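Local coordinates for SusD superfamily protein (Parabacteroides distasonis, PDB 3OTN), which probably binds carbohydrate nutrients at the bacterial outer membrane, as a SusD-type outer-membrane protein, at residues Ala21-Ala26 and Met115-Phe120; Thr56-Gln61 and Gly333-Lys338; Leu110-Met115 and Gln173-Phe178; Val292-Lys297 and Arg435-Gly440. All coordinates share one frame; numbering follows the deposited sequence. Where two conformers were deposited one is given.

How the interactions relate
The four contacts illustrate how a largely helical SusD-family chain is held together by small long-range contacts on opposite sides of the chain's centre. Interactions 1 and 3 form one pair, their centres about 10 Å apart: both use helix 108-133, share M115, and touch where A116 CB lies 3.2 Å from S174 OG. Interactions 2 and 4 form the other, with centres about 19 Å apart and Y334 OH 3.0 Å from E293 OE2, a probable hydrogen bond. Between the pairs, the centres of interactions 1 and 2 are about 36 Å apart. The acetates near interactions 1, 3 and 4 probably come from the crystallisation liquor and by themselves do not establish a carbohydrate site.

Interaction 1. Residues Ala21-Ala26 and Met115-Phe120; sequences ALTNSA and MAEVKF. With ACT (acetate ion), chain F; ACT (acetate ion), chain G; EDO (1,2-ethanediol), chain T.
V118 packs on T23 and A26 in the apolar part of this helix-to-helix contact. V118 CG2, the branch that lies beside its own backbone N, reaches across to segment 21-26 and touches two residues, lying 4.0 Å from T23 CA and equally close to A26 CB. The small methyl of A26 lets the backbones come near, with the CA atoms of A26 and V118 5.9 Å apart.

The second kind of contact is between a methyl and a carboxylate. With T23 OG1 at chi1 -55°, CG2 stands anti to the backbone N, the branch that meets E117 OE1 at 3.4 Å; the two side chains cross at about a right angle. This is packing, for the polar groups are satisfied elsewhere: T23 OG1 bonds to the carbonyl of A19 one turn back, while E117 OE1 takes a salt bridge from R184 and a hydrogen bond from Y27. The buried carboxylate is therefore likely to stay charged.

Around this pair of helices, helix 79-100 packs on V118 through C93 and L97, R184 from a loop covers T23, and F120 of helix 108-133 turns to helices 156-172 and 187-202.

Interaction 2. Residues Thr56-Gln61 and Gly333-Lys338; sequences TSENSQ and GYYIYK
E58 and Y335 meet through the ends of their side chains alone, a case in which two long groups bridge backbones that stay well apart. Both start alike, with CG anti to the carbonyl carbon and beside the backbone N (chi1 -64° in E58, -66° in Y335). Beyond CG the glutamate runs extended, carrying its carboxylate out of the loop after strand 55-56. Y335 leaves strand 334-336, an outer strand of the three-stranded antiparallel sheet with 308-312 and 329-331, to which the contact ties this loop; it points across the contact, and the length of the ring brings the hydroxyl to E58.

The side chains cross at about a right angle. The carboxylate comes to the edge of the ring, its CD in the ring plane, and the two flat groups are turned 65° from each other. Y335 OH donates to E58 OE2 at 2.4 Å, a separation so short that its exact length is doubtful. The other oxygen, OE1, accepts from the backbone N of S271, and I286 of strand 286-287 packs against both side chains.

A phenylalanine in place of Y335 would keep the ring but would probably leave E58 OE2 without its phenolic donor and the carboxylate freer to turn. With a donor at each oxygen, the charge would probably be partly offset by the phenol and the amide, steadying the carboxylate's orientation.

Interaction 3. Residues Leu110-Met115 and Gln173-Phe178; sequences LVNGYM and QSDLAF
N112 meets the loop at S174 and D175 because its CG stands anti to the backbone N, chi1 179°, and its amide is then turned by chi2 of -81°, placing OD1 before the loop backbone and ND2 beside a water. On the other side, S174 has its OG between its backbone N and carbonyl carbon, where it can accept from the N of L176, two residues on. This is an ST turn, set in the loop that leaves helix 156-172 and lies against helix 108-133 in the helical part of the fold.

The amide holds the loop with both its ends, directly through OD1 and by way of a water through ND2. OD1 accepts from D175 N at 2.9 Å in a nearly straight bond, 164° at the hydrogen, with the donor tilted somewhat from the carbonyl plane. The same oxygen also lies 3.2 Å from S174 CB. ND2 donates to a water, which in turn donates to the carbonyl of Q173; direct and water-mediated bonds thus fix the amide's rotation.

Two side chains of the loop are tied elsewhere: S174 OG also bonds to the carbonyl of A171, and D175 OD2 to S109 OG near the start of helix 108-133. L176 continues the contact with a methyl and also packs on M187 and V190 of helix 187-202. G113 presents bare backbone at this point, its CA 5.1 Å from that of L176, and L176 CD2 rests 3.9 Å from G113 O.

Interaction 4. Residues Val292-Lys297 and Arg435-Gly440; sequences VESFEK and RDDKSG. With ACT (acetate ion), chain I.
S294 fits against the loop around D437 through its CB, which lies 3.5 Å from D437 O and 4.0 Å from R435 NH1. Its hydroxyl works through a water, which donates to S294 OG and to D437 OD1 and accepts from R435 NH1, joining all three residues.

R435 reaches an acetate, probably from the crystallisation liquor, on a chain extended from CG to NE. The acetate oxygen O lies at the edge of the guanidinium, in its plane, and both NH1, 3.0 Å away, and NH2 donate to it. G440 CA lies over one face of the guanidinium, 3.3 Å above its plane, offset toward the rim.

Further out, D412 takes the NE of R435 in a salt bridge, K54 pairs with D437 OD1, and S294 OG bonds to the carbonyl of F291. An alanine in place of R435 would probably leave D412 without its positive mate and the bridging water without an NH donor. D436 OD2, accepting from both N and OG of S439, shapes the loop as an Asx motif. A type I beta turn, V292 to F295, beginning at the last residue of helix 289-292, thus packs on the loop between strands 433-435 and 442-444, with the acetate against R435.

Interaction 1. Residues Ala21-Ala26 and Met115-Phe120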
loop_
_atom_site.group_PDB
_atom_site.type_symbol
_atom_site.label_atom_id
_atom_site.label_comp_id
_atom_site.label_asym_id
_atom_site.label_seq_id
_atom_site.Cartn_x
_atom_site.Cartn_y
_atom_site.Cartn_z
ATOM N N ALA A 21 -21.065 -14.491 -6.633
ATOM C CA ALA A 21 -21.390 -13.078 -6.810
ATOM C C ALA A 21 -21.317 -12.320 -5.471
ATOM O O ALA A 21 -20.720 -11.235 -5.394
ATOM C CB ALA A 21 -22.781 -12.902 -7.498
ATOM N N LEU A 22 -21.874 -12.894 -4.419
ATOM C CA LEU A 22 -21.758 -12.302 -3.066
ATOM C C LEU A 22 -20.294 -12.159 -2.668
ATOM O O LEU A 22 -19.879 -11.103 -2.189
ATOM C CB LEU A 22 -22.459 -13.175 -2.020
ATOM C CG LEU A 22 -23.977 -13.160 -2.018
ATOM C CD1 LEU A 22 -24.470 -14.405 -1.247
ATOM C CD2 LEU A 22 -24.510 -11.818 -1.424
ATOM N N THR A 23 -19.509 -13.223 -2.890
ATOM C CA THR A 23 -18.069 -13.232 -2.560
ATOM C C THR A 23 -17.327 -12.192 -3.357
ATOM O O THR A 23 -16.548 -11.401 -2.784
ATOM C CB THR A 23 -17.469 -14.594 -2.795
ATOM O OG1 THR A 23 -18.250 -15.537 -2.043
ATOM C CG2 THR A 23 -15.974 -14.668 -2.386
ATOM N N ASN A 24 -17.611 -12.142 -4.657
ATOM C CA ASN A 24 -16.997 -11.136 -5.537
ATOM C C ASN A 24 -17.336 -9.688 -5.160
ATOM O O ASN A 24 -16.522 -8.790 -5.345
ATOM C CB ASN A 24 -17.369 -11.417 -7.010
ATOM C CG ASN A 24 -16.618 -12.630 -7.611
ATOM O OD1 ASN A 24 -15.551 -13.035 -7.130
ATOM N ND2 ASN A 24 -17.178 -13.196 -8.691
ATOM N N SER A 25 -18.508 -9.473 -4.567
ATOM C CA SER A 25 -18.942 -8.120 -4.179
ATOM C C SER A 25 -17.944 -7.508 -3.178
ATOM O O SER A 25 -17.759 -6.290 -3.147
ATOM C CB SER A 25 -20.402 -8.129 -3.621
ATOM O OG SER A 25 -20.469 -8.638 -2.273
ATOM N N ALA A 26 -17.263 -8.363 -2.416
ATOM C CA ALA A 26 -16.269 -7.928 -1.419
ATOM C C ALA A 26 -15.026 -7.315 -2.042
ATOM O O ALA A 26 -14.375 -6.431 -1.431
ATOM C CB ALA A 26 -15.879 -9.104 -0.471
HETATM N N MSE A 115 -16.385 -17.469 2.469
HETATM C CA MSE A 115 -16.540 -16.634 3.643
HETATM C C MSE A 115 -15.163 -16.190 4.149
HETATM O O MSE A 115 -15.021 -15.058 4.624
HETATM C CB MSE A 115 -17.381 -17.339 4.720
HETATM C CG MSE A 115 -18.861 -17.519 4.317
HETATM SE SE MSE A 115 -19.957 -18.509 5.650
HETATM C CE MSE A 115 -18.842 -20.081 5.798
ATOM N N ALA A 116 -14.151 -17.049 4.001
ATOM C CA ALA A 116 -12.764 -16.669 4.324
ATOM C C ALA A 116 -12.283 -15.488 3.466
ATOM O O ALA A 116 -11.549 -14.612 3.936
ATOM C CB ALA A 116 -11.807 -17.887 4.184
ATOM N N GLU A 117 -12.664 -15.464 2.198
ATOM C CA GLU A 117 -12.240 -14.373 1.305
ATOM C C GLU A 117 -12.848 -13.038 1.811
ATOM O O GLU A 117 -12.199 -12.001 1.812
ATOM C CB GLU A 117 -12.675 -14.640 -0.144
ATOM C CG GLU A 117 -12.036 -15.875 -0.801
ATOM C CD GLU A 117 -12.517 -16.131 -2.223
ATOM O OE1 GLU A 117 -12.655 -15.180 -3.018
ATOM O OE2 GLU A 117 -12.763 -17.303 -2.550
ATOM N N VAL A 118 -14.110 -13.093 2.191
ATOM C CA VAL A 118 -14.879 -11.939 2.646
ATOM C C VAL A 118 -14.365 -11.485 3.992
ATOM O O VAL A 118 -14.230 -10.283 4.214
ATOM C CB VAL A 118 -16.413 -12.231 2.640
ATOM C CG1 VAL A 118 -17.250 -10.984 3.174
ATOM C CG2 VAL A 118 -16.845 -12.637 1.207
ATOM N N LYS A 119 -14.048 -12.417 4.892
ATOM C CA LYS A 119 -13.511 -11.998 6.187
ATOM C C LYS A 119 -12.137 -11.363 6.013
ATOM O O LYS A 119 -11.832 -10.375 6.687
ATOM C CB LYS A 119 -13.447 -13.143 7.183
ATOM C CG LYS A 119 -14.798 -13.562 7.714
ATOM C CD LYS A 119 -14.643 -14.854 8.503
ATOM C CE LYS A 119 -15.994 -15.425 8.943
ATOM N NZ LYS A 119 -15.777 -16.613 9.828
ATOM N N PHE A 120 -11.304 -11.932 5.130
ATOM C CA PHE A 120 -10.027 -11.302 4.780
ATOM C C PHE A 120 -10.268 -9.857 4.349
ATOM O O PHE A 120 -9.575 -8.954 4.825
ATOM C CB PHE A 120 -9.276 -12.070 3.679
ATOM C CG PHE A 120 -8.167 -11.275 3.019
ATOM C CD1 PHE A 120 -6.855 -11.313 3.519
ATOM C CD2 PHE A 120 -8.428 -10.504 1.904
ATOM C CE1 PHE A 120 -5.831 -10.582 2.910
ATOM C CE2 PHE A 120 -7.418 -9.741 1.307
ATOM C CZ PHE A 120 -6.105 -9.805 1.802
HETATM C C ACT F . -14.972 -19.021 7.836
HETATM O O ACT F . -14.094 -18.660 8.668
HETATM O OXT ACT F . -14.500 -19.387 6.738
HETATM C CH3 ACT F . -16.461 -19.007 8.121
HETATM C C ACT G . -19.659 -11.910 -10.735
HETATM O O ACT G . -20.011 -12.961 -10.133
HETATM O OXT ACT G . -19.426 -10.891 -10.022
HETATM C CH3 ACT G . -19.473 -11.894 -12.235
HETATM C C1 EDO T . -12.455 -10.709 -9.319
HETATM O O1 EDO T . -13.440 -10.563 -8.298
HETATM C C2 EDO T . -11.053 -10.397 -8.791
HETATM O O2 EDO T . -10.266 -11.562 -8.941
#

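Interaction 2. Residues Thr56-Gln61 and Gly333-Lys338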
loop_
_atom_site.group_PDB
_atom_site.type_symbol
_atom_site.label_atom_id
_atom_site.label_comp_id
_atom_site.label_asym_id
_atom_site.label_seq_id
_atom_site.Cartn_x
_atom_site.Cartn_y
_atom_site.Cartn_z
ATOM N N THR A 56 7.085 15.083 -3.976
ATOM C CA THR A 56 6.411 16.345 -4.253
ATOM C C THR A 56 5.517 16.157 -5.508
ATOM O O THR A 56 5.263 15.013 -5.962
ATOM C CB THR A 56 7.437 17.473 -4.461
ATOM O OG1 THR A 56 8.194 17.197 -5.642
ATOM C CG2 THR A 56 8.398 17.497 -3.300
ATOM N N SER A 57 5.009 17.275 -6.013
ATOM C CA SER A 57 4.125 17.308 -7.165
ATOM C C SER A 57 4.556 18.445 -8.068
ATOM O O SER A 57 5.033 19.460 -7.574
ATOM C CB SER A 57 2.685 17.535 -6.696
ATOM O OG SER A 57 1.786 17.540 -7.798
ATOM N N GLU A 58 4.461 18.241 -9.380
ATOM C CA GLU A 58 4.512 19.339 -10.365
ATOM C C GLU A 58 3.066 19.811 -10.729
ATOM O O GLU A 58 2.897 20.720 -11.530
ATOM C CB GLU A 58 5.172 18.868 -11.662
ATOM C CG GLU A 58 6.579 18.475 -11.544
ATOM C CD GLU A 58 7.169 17.874 -12.824
ATOM O OE1 GLU A 58 6.464 17.227 -13.633
ATOM O OE2 GLU A 58 8.380 18.043 -13.012
ATOM N N ASN A 59 2.052 19.165 -10.152
ATOM C CA ASN A 59 0.640 19.305 -10.510
ATOM C C ASN A 59 -0.087 20.046 -9.365
ATOM O O ASN A 59 -0.308 19.495 -8.284
ATOM C CB ASN A 59 0.072 17.900 -10.726
ATOM C CG ASN A 59 -1.484 17.842 -10.883
ATOM O OD1 ASN A 59 -2.169 18.818 -11.258
ATOM N ND2 ASN A 59 -2.035 16.654 -10.607
ATOM N N SER A 60 -0.465 21.283 -9.644
ATOM C CA SER A 60 -1.139 22.206 -8.702
ATOM C C SER A 60 -2.520 21.750 -8.167
ATOM O O SER A 60 -2.959 22.171 -7.082
ATOM C CB SER A 60 -1.320 23.559 -9.424
ATOM O OG SER A 60 -2.191 23.416 -10.558
ATOM N N GLN A 61 -3.201 20.933 -8.966
ATOM C CA GLN A 61 -4.535 20.429 -8.645
ATOM C C GLN A 61 -4.541 19.223 -7.699
ATOM O O GLN A 61 -5.609 18.814 -7.258
ATOM C CB GLN A 61 -5.258 20.025 -9.936
ATOM C CG GLN A 61 -5.359 21.161 -10.937
ATOM C CD GLN A 61 -6.263 22.267 -10.431
ATOM O OE1 GLN A 61 -7.481 22.096 -10.362
ATOM N NE2 GLN A 61 -5.667 23.398 -10.049
ATOM N N GLY A 333 15.552 16.379 -14.127
ATOM C CA GLY A 333 15.201 15.997 -12.753
ATOM C C GLY A 333 15.019 14.509 -12.649
ATOM O O GLY A 333 14.983 13.817 -13.665
ATOM N N TYR A 334 14.880 14.014 -11.425
ATOM C CA TYR A 334 14.535 12.610 -11.224
ATOM C C TYR A 334 13.021 12.406 -11.277
ATOM O O TYR A 334 12.249 13.181 -10.718
ATOM C CB TYR A 334 15.052 12.101 -9.882
ATOM C CG TYR A 334 16.551 12.278 -9.671
ATOM C CD1 TYR A 334 17.470 11.569 -10.435
ATOM C CD2 TYR A 334 17.035 13.088 -8.637
ATOM C CE1 TYR A 334 18.852 11.702 -10.212
ATOM C CE2 TYR A 334 18.400 13.236 -8.412
ATOM C CZ TYR A 334 19.306 12.533 -9.188
ATOM O OH TYR A 334 20.662 12.693 -8.924
ATOM N N TYR A 335 12.615 11.336 -11.952
ATOM C CA TYR A 335 11.235 10.885 -11.956
ATOM C C TYR A 335 11.185 9.397 -11.643
ATOM O O TYR A 335 12.171 8.666 -11.871
ATOM C CB TYR A 335 10.602 11.190 -13.299
ATOM C CG TYR A 335 10.500 12.674 -13.533
ATOM C CD1 TYR A 335 9.360 13.377 -13.128
ATOM C CD2 TYR A 335 11.562 13.397 -14.101
ATOM C CE1 TYR A 335 9.268 14.774 -13.293
ATOM C CE2 TYR A 335 11.479 14.795 -14.270
ATOM C CZ TYR A 335 10.328 15.469 -13.869
ATOM O OH TYR A 335 10.222 16.830 -14.040
ATOM N N ILE A 336 10.052 8.962 -11.100
ATOM C CA ILE A 336 9.839 7.556 -10.802
ATOM C C ILE A 336 9.567 6.755 -12.067
ATOM O O ILE A 336 8.609 7.016 -12.782
ATOM C CB ILE A 336 8.730 7.343 -9.767
ATOM C CG1 ILE A 336 9.178 7.928 -8.414
ATOM C CG2 ILE A 336 8.470 5.813 -9.633
ATOM C CD1 ILE A 336 8.039 8.478 -7.500
ATOM N N TYR A 337 10.453 5.793 -12.318
ATOM C CA TYR A 337 10.381 4.825 -13.408
ATOM C C TYR A 337 9.907 3.450 -12.938
ATOM O O TYR A 337 9.601 2.589 -13.766
ATOM C CB TYR A 337 11.784 4.651 -14.024
ATOM C CG TYR A 337 11.834 4.114 -15.429
ATOM C CD1 TYR A 337 11.307 4.838 -16.498
ATOM C CD2 TYR A 337 12.428 2.867 -15.709
ATOM C CE1 TYR A 337 11.378 4.343 -17.817
ATOM C CE2 TYR A 337 12.483 2.378 -17.031
ATOM C CZ TYR A 337 11.971 3.125 -18.067
ATOM O OH TYR A 337 12.032 2.645 -19.360
ATOM N N LYS A 338 9.796 3.260 -11.620
ATOM C CA LYS A 338 9.462 1.946 -11.009
ATOM C C LYS A 338 8.204 1.270 -11.589
ATOM O O LYS A 338 8.142 0.035 -11.725
ATOM C CB LYS A 338 9.342 2.158 -9.506
ATOM C CG LYS A 338 9.310 0.966 -8.648
ATOM C CD LYS A 338 9.510 1.387 -7.189
ATOM C CE LYS A 338 9.287 0.230 -6.289
ATOM N NZ LYS A 338 9.671 0.486 -4.885
#

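Interaction 3. Residues Leu110-Met115 and Gln173-Phe178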
loop_
_atom_site.group_PDB
_atom_site.type_symbol
_atom_site.label_atom_id
_atom_site.label_comp_id
_atom_site.label_asym_id
_atom_site.label_seq_id
_atom_site.Cartn_x
_atom_site.Cartn_y
_atom_site.Cartn_z
ATOM N N LEU A 110 -16.748 -25.219 -0.120
ATOM C CA LEU A 110 -16.793 -24.111 -1.066
ATOM C C LEU A 110 -17.291 -22.838 -0.385
ATOM O O LEU A 110 -16.671 -21.765 -0.516
ATOM C CB LEU A 110 -17.720 -24.496 -2.233
ATOM C CG LEU A 110 -17.855 -23.563 -3.411
ATOM C CD1 LEU A 110 -16.515 -23.486 -4.147
ATOM C CD2 LEU A 110 -18.986 -24.118 -4.319
ATOM N N VAL A 111 -18.379 -22.961 0.390
ATOM C CA VAL A 111 -18.902 -21.801 1.171
ATOM C C VAL A 111 -17.893 -21.303 2.235
ATOM O O VAL A 111 -17.686 -20.091 2.374
ATOM C CB VAL A 111 -20.305 -22.069 1.756
ATOM C CG1 VAL A 111 -20.820 -20.847 2.653
ATOM C CG2 VAL A 111 -21.274 -22.324 0.608
ATOM N N ASN A 112 -17.232 -22.222 2.938
ATOM C CA ASN A 112 -16.182 -21.863 3.914
ATOM C C ASN A 112 -15.058 -21.012 3.287
ATOM O O ASN A 112 -14.631 -20.002 3.859
ATOM C CB ASN A 112 -15.605 -23.157 4.525
ATOM C CG ASN A 112 -14.484 -22.905 5.543
ATOM O OD1 ASN A 112 -13.325 -22.676 5.180
ATOM N ND2 ASN A 112 -14.827 -23.004 6.825
ATOM N N GLY A 113 -14.602 -21.406 2.102
ATOM C CA GLY A 113 -13.586 -20.638 1.357
ATOM C C GLY A 113 -14.038 -19.249 1.023
ATOM O O GLY A 113 -13.321 -18.264 1.252
ATOM N N TYR A 114 -15.263 -19.173 0.515
ATOM C CA TYR A 114 -15.839 -17.917 0.131
ATOM C C TYR A 114 -15.944 -16.959 1.317
ATOM O O TYR A 114 -15.617 -15.798 1.189
ATOM C CB TYR A 114 -17.213 -18.138 -0.498
ATOM C CG TYR A 114 -17.238 -18.714 -1.903
ATOM C CD1 TYR A 114 -16.130 -18.657 -2.761
ATOM C CD2 TYR A 114 -18.424 -19.265 -2.405
ATOM C CE1 TYR A 114 -16.186 -19.180 -4.057
ATOM C CE2 TYR A 114 -18.493 -19.792 -3.709
ATOM C CZ TYR A 114 -17.377 -19.716 -4.529
ATOM O OH TYR A 114 -17.448 -20.220 -5.800
HETATM N N MSE A 115 -16.385 -17.469 2.469
HETATM C CA MSE A 115 -16.540 -16.634 3.643
HETATM C C MSE A 115 -15.163 -16.190 4.149
HETATM O O MSE A 115 -15.021 -15.058 4.624
HETATM C CB MSE A 115 -17.381 -17.339 4.720
HETATM C CG MSE A 115 -18.861 -17.519 4.317
HETATM SE SE MSE A 115 -19.957 -18.509 5.650
HETATM C CE MSE A 115 -18.842 -20.081 5.798
ATOM N N GLN A 173 -7.926 -20.478 9.465
ATOM C CA GLN A 173 -8.386 -21.852 9.739
ATOM C C GLN A 173 -9.362 -22.372 8.690
ATOM O O GLN A 173 -10.084 -23.321 8.954
ATOM C CB GLN A 173 -9.014 -21.925 11.149
ATOM C CG GLN A 173 -8.002 -21.638 12.288
ATOM C CD GLN A 173 -6.771 -22.571 12.253
ATOM O OE1 GLN A 173 -6.871 -23.761 11.919
ATOM N NE2 GLN A 173 -5.610 -22.025 12.592
ATOM N N SER A 174 -9.344 -21.810 7.484
ATOM C CA SER A 174 -10.335 -22.133 6.458
ATOM C C SER A 174 -9.756 -23.039 5.386
ATOM O O SER A 174 -8.571 -23.381 5.400
ATOM C CB SER A 174 -10.814 -20.833 5.816
ATOM O OG SER A 174 -9.901 -20.395 4.821
ATOM N N ASP A 175 -10.598 -23.377 4.422
ATOM C CA ASP A 175 -10.205 -24.146 3.241
ATOM C C ASP A 175 -9.567 -23.354 2.058
ATOM O O ASP A 175 -9.420 -23.917 0.978
ATOM C CB ASP A 175 -11.438 -24.945 2.772
ATOM C CG ASP A 175 -11.852 -26.027 3.782
ATOM O OD1 ASP A 175 -10.998 -26.421 4.626
ATOM O OD2 ASP A 175 -13.019 -26.482 3.723
ATOM N N LEU A 176 -9.121 -22.109 2.265
ATOM C CA LEU A 176 -8.530 -21.299 1.185
ATOM C C LEU A 176 -7.253 -21.865 0.608
ATOM O O LEU A 176 -6.374 -22.260 1.372
ATOM C CB LEU A 176 -8.146 -19.882 1.685
ATOM C CG LEU A 176 -9.084 -18.709 1.705
ATOM C CD1 LEU A 176 -8.303 -17.491 2.313
ATOM C CD2 LEU A 176 -9.574 -18.427 0.294
ATOM N N ALA A 177 -7.101 -21.806 -0.723
ATOM C CA ALA A 177 -5.860 -22.221 -1.382
ATOM C C ALA A 177 -4.713 -21.360 -0.890
ATOM O O ALA A 177 -4.943 -20.184 -0.586
ATOM C CB ALA A 177 -5.988 -22.065 -2.913
ATOM N N PHE A 178 -3.481 -21.888 -0.829
ATOM C CA PHE A 178 -2.369 -21.063 -0.323
ATOM C C PHE A 178 -1.980 -19.925 -1.255
ATOM O O PHE A 178 -1.626 -18.841 -0.792
ATOM C CB PHE A 178 -1.113 -21.868 0.085
ATOM C CG PHE A 178 -0.235 -21.125 1.091
ATOM C CD1 PHE A 178 0.685 -20.156 0.670
ATOM C CD2 PHE A 178 -0.382 -21.358 2.471
ATOM C CE1 PHE A 178 1.459 -19.452 1.593
ATOM C CE2 PHE A 178 0.383 -20.651 3.400
ATOM C CZ PHE A 178 1.299 -19.694 2.954
HETATM O O HOH W 1 -12.803 -23.399 8.895
#

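Interaction 4. Residues Val292-Lys297 and Arg435-Gly440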
loop_
_atom_site.group_PDB
_atom_site.type_symbol
_atom_site.label_atom_id
_atom_site.label_comp_id
_atom_site.label_asym_id
_atom_site.label_seq_id
_atom_site.Cartn_x
_atom_site.Cartn_y
_atom_site.Cartn_z
ATOM N N VAL A 292 16.465 10.425 -3.501
ATOM C CA VAL A 292 17.180 9.691 -4.542
ATOM C C VAL A 292 18.671 9.647 -4.193
ATOM O O VAL A 292 19.318 8.589 -4.289
ATOM C CB VAL A 292 16.920 10.293 -5.930
ATOM C CG1 VAL A 292 17.874 9.696 -6.990
ATOM C CG2 VAL A 292 15.438 10.077 -6.334
ATOM N N GLU A 293 19.210 10.778 -3.732
ATOM C CA GLU A 293 20.647 10.873 -3.452
ATOM C C GLU A 293 21.048 10.216 -2.114
ATOM O O GLU A 293 22.222 10.167 -1.817
ATOM C CB GLU A 293 21.101 12.336 -3.570
ATOM C CG GLU A 293 20.915 12.782 -5.043
ATOM C CD GLU A 293 21.318 14.196 -5.369
ATOM O OE1 GLU A 293 21.628 14.963 -4.436
ATOM O OE2 GLU A 293 21.330 14.508 -6.590
ATOM N N SER A 294 20.069 9.711 -1.337
ATOM C CA SER A 294 20.318 9.003 -0.060
ATOM C C SER A 294 20.653 7.518 -0.184
ATOM O O SER A 294 21.080 6.905 0.795
ATOM C CB SER A 294 19.113 9.144 0.891
ATOM O OG SER A 294 17.995 8.351 0.534
ATOM N N PHE A 295 20.403 6.930 -1.357
ATOM C CA PHE A 295 20.729 5.532 -1.612
ATOM C C PHE A 295 22.246 5.336 -1.564
ATOM O O PHE A 295 22.994 6.222 -1.930
ATOM C CB PHE A 295 20.245 5.070 -2.990
ATOM C CG PHE A 295 18.762 4.828 -3.083
ATOM C CD1 PHE A 295 17.862 5.885 -3.023
ATOM C CD2 PHE A 295 18.270 3.544 -3.348
ATOM C CE1 PHE A 295 16.500 5.667 -3.149
ATOM C CE2 PHE A 295 16.908 3.320 -3.474
ATOM C CZ PHE A 295 16.024 4.375 -3.382
ATOM N N GLU A 296 22.657 4.142 -1.161
ATOM C CA GLU A 296 24.051 3.764 -1.080
ATOM C C GLU A 296 24.719 3.939 -2.460
ATOM O O GLU A 296 24.077 3.743 -3.515
ATOM C CB GLU A 296 24.127 2.315 -0.587
ATOM C CG GLU A 296 25.448 1.893 0.072
ATOM C CD GLU A 296 25.347 0.516 0.719
ATOM O OE1 GLU A 296 24.262 0.156 1.261
ATOM O OE2 GLU A 296 26.361 -0.212 0.696
ATOM N N LYS A 297 25.979 4.372 -2.458
ATOM C CA LYS A 297 26.763 4.518 -3.699
ATOM C C LYS A 297 26.792 3.184 -4.427
ATOM O O LYS A 297 26.931 2.143 -3.789
ATOM C CB LYS A 297 28.191 4.994 -3.395
ATOM C CG LYS A 297 28.949 5.533 -4.623
ATOM N N ARG A 435 13.242 8.344 8.561
ATOM C CA ARG A 435 14.612 8.309 8.079
ATOM C C ARG A 435 15.000 9.686 7.505
ATOM O O ARG A 435 14.357 10.186 6.597
ATOM C CB ARG A 435 14.787 7.234 7.001
ATOM C CG ARG A 435 16.233 6.923 6.703
ATOM C CD ARG A 435 16.381 5.959 5.526
ATOM N NE ARG A 435 17.731 5.420 5.495
ATOM C CZ ARG A 435 18.792 6.021 4.967
ATOM N NH1 ARG A 435 18.710 7.226 4.377
ATOM N NH2 ARG A 435 19.960 5.404 5.026
ATOM N N ASP A 436 16.048 10.289 8.049
ATOM C CA ASP A 436 16.564 11.550 7.551
ATOM C C ASP A 436 17.467 11.305 6.343
ATOM O O ASP A 436 18.398 10.504 6.407
ATOM C CB ASP A 436 17.365 12.286 8.637
ATOM C CG ASP A 436 17.917 13.624 8.136
ATOM O OD1 ASP A 436 17.116 14.512 7.802
ATOM O OD2 ASP A 436 19.144 13.758 8.071
ATOM N N ASP A 437 17.213 12.003 5.245
ATOM C CA ASP A 437 17.887 11.680 3.970
ATOM C C ASP A 437 19.399 11.979 4.025
ATOM O O ASP A 437 20.205 11.202 3.519
ATOM C CB ASP A 437 17.272 12.470 2.837
ATOM C CG ASP A 437 15.839 12.109 2.588
ATOM O OD1 ASP A 437 15.523 10.907 2.677
ATOM O OD2 ASP A 437 15.034 13.027 2.296
ATOM N N LYS A 438 19.753 13.092 4.655
ATOM C CA LYS A 438 21.133 13.559 4.688
ATOM C C LYS A 438 22.016 12.658 5.565
ATOM O O LYS A 438 23.108 12.279 5.161
ATOM C CB LYS A 438 21.196 15.019 5.190
ATOM N N SER A 439 21.530 12.292 6.750
ATOM C CA SER A 439 22.372 11.590 7.740
ATOM C C SER A 439 22.127 10.083 7.749
ATOM O O SER A 439 22.950 9.322 8.239
ATOM C CB SER A 439 22.113 12.163 9.130
ATOM O OG SER A 439 20.816 11.827 9.577
ATOM N N GLY A 440 20.973 9.662 7.238
ATOM C CA GLY A 440 20.588 8.266 7.263
ATOM C C GLY A 440 20.127 7.810 8.634
ATOM O O GLY A 440 19.883 6.610 8.835
HETATM C C ACT I . 22.563 8.213 3.721
HETATM O O ACT I . 21.464 7.698 3.396
HETATM O OXT ACT I . 22.607 9.446 3.612
HETATM C CH3 ACT I . 23.762 7.455 4.220
HETATM O O HOH W 2 16.565 8.358 2.987
#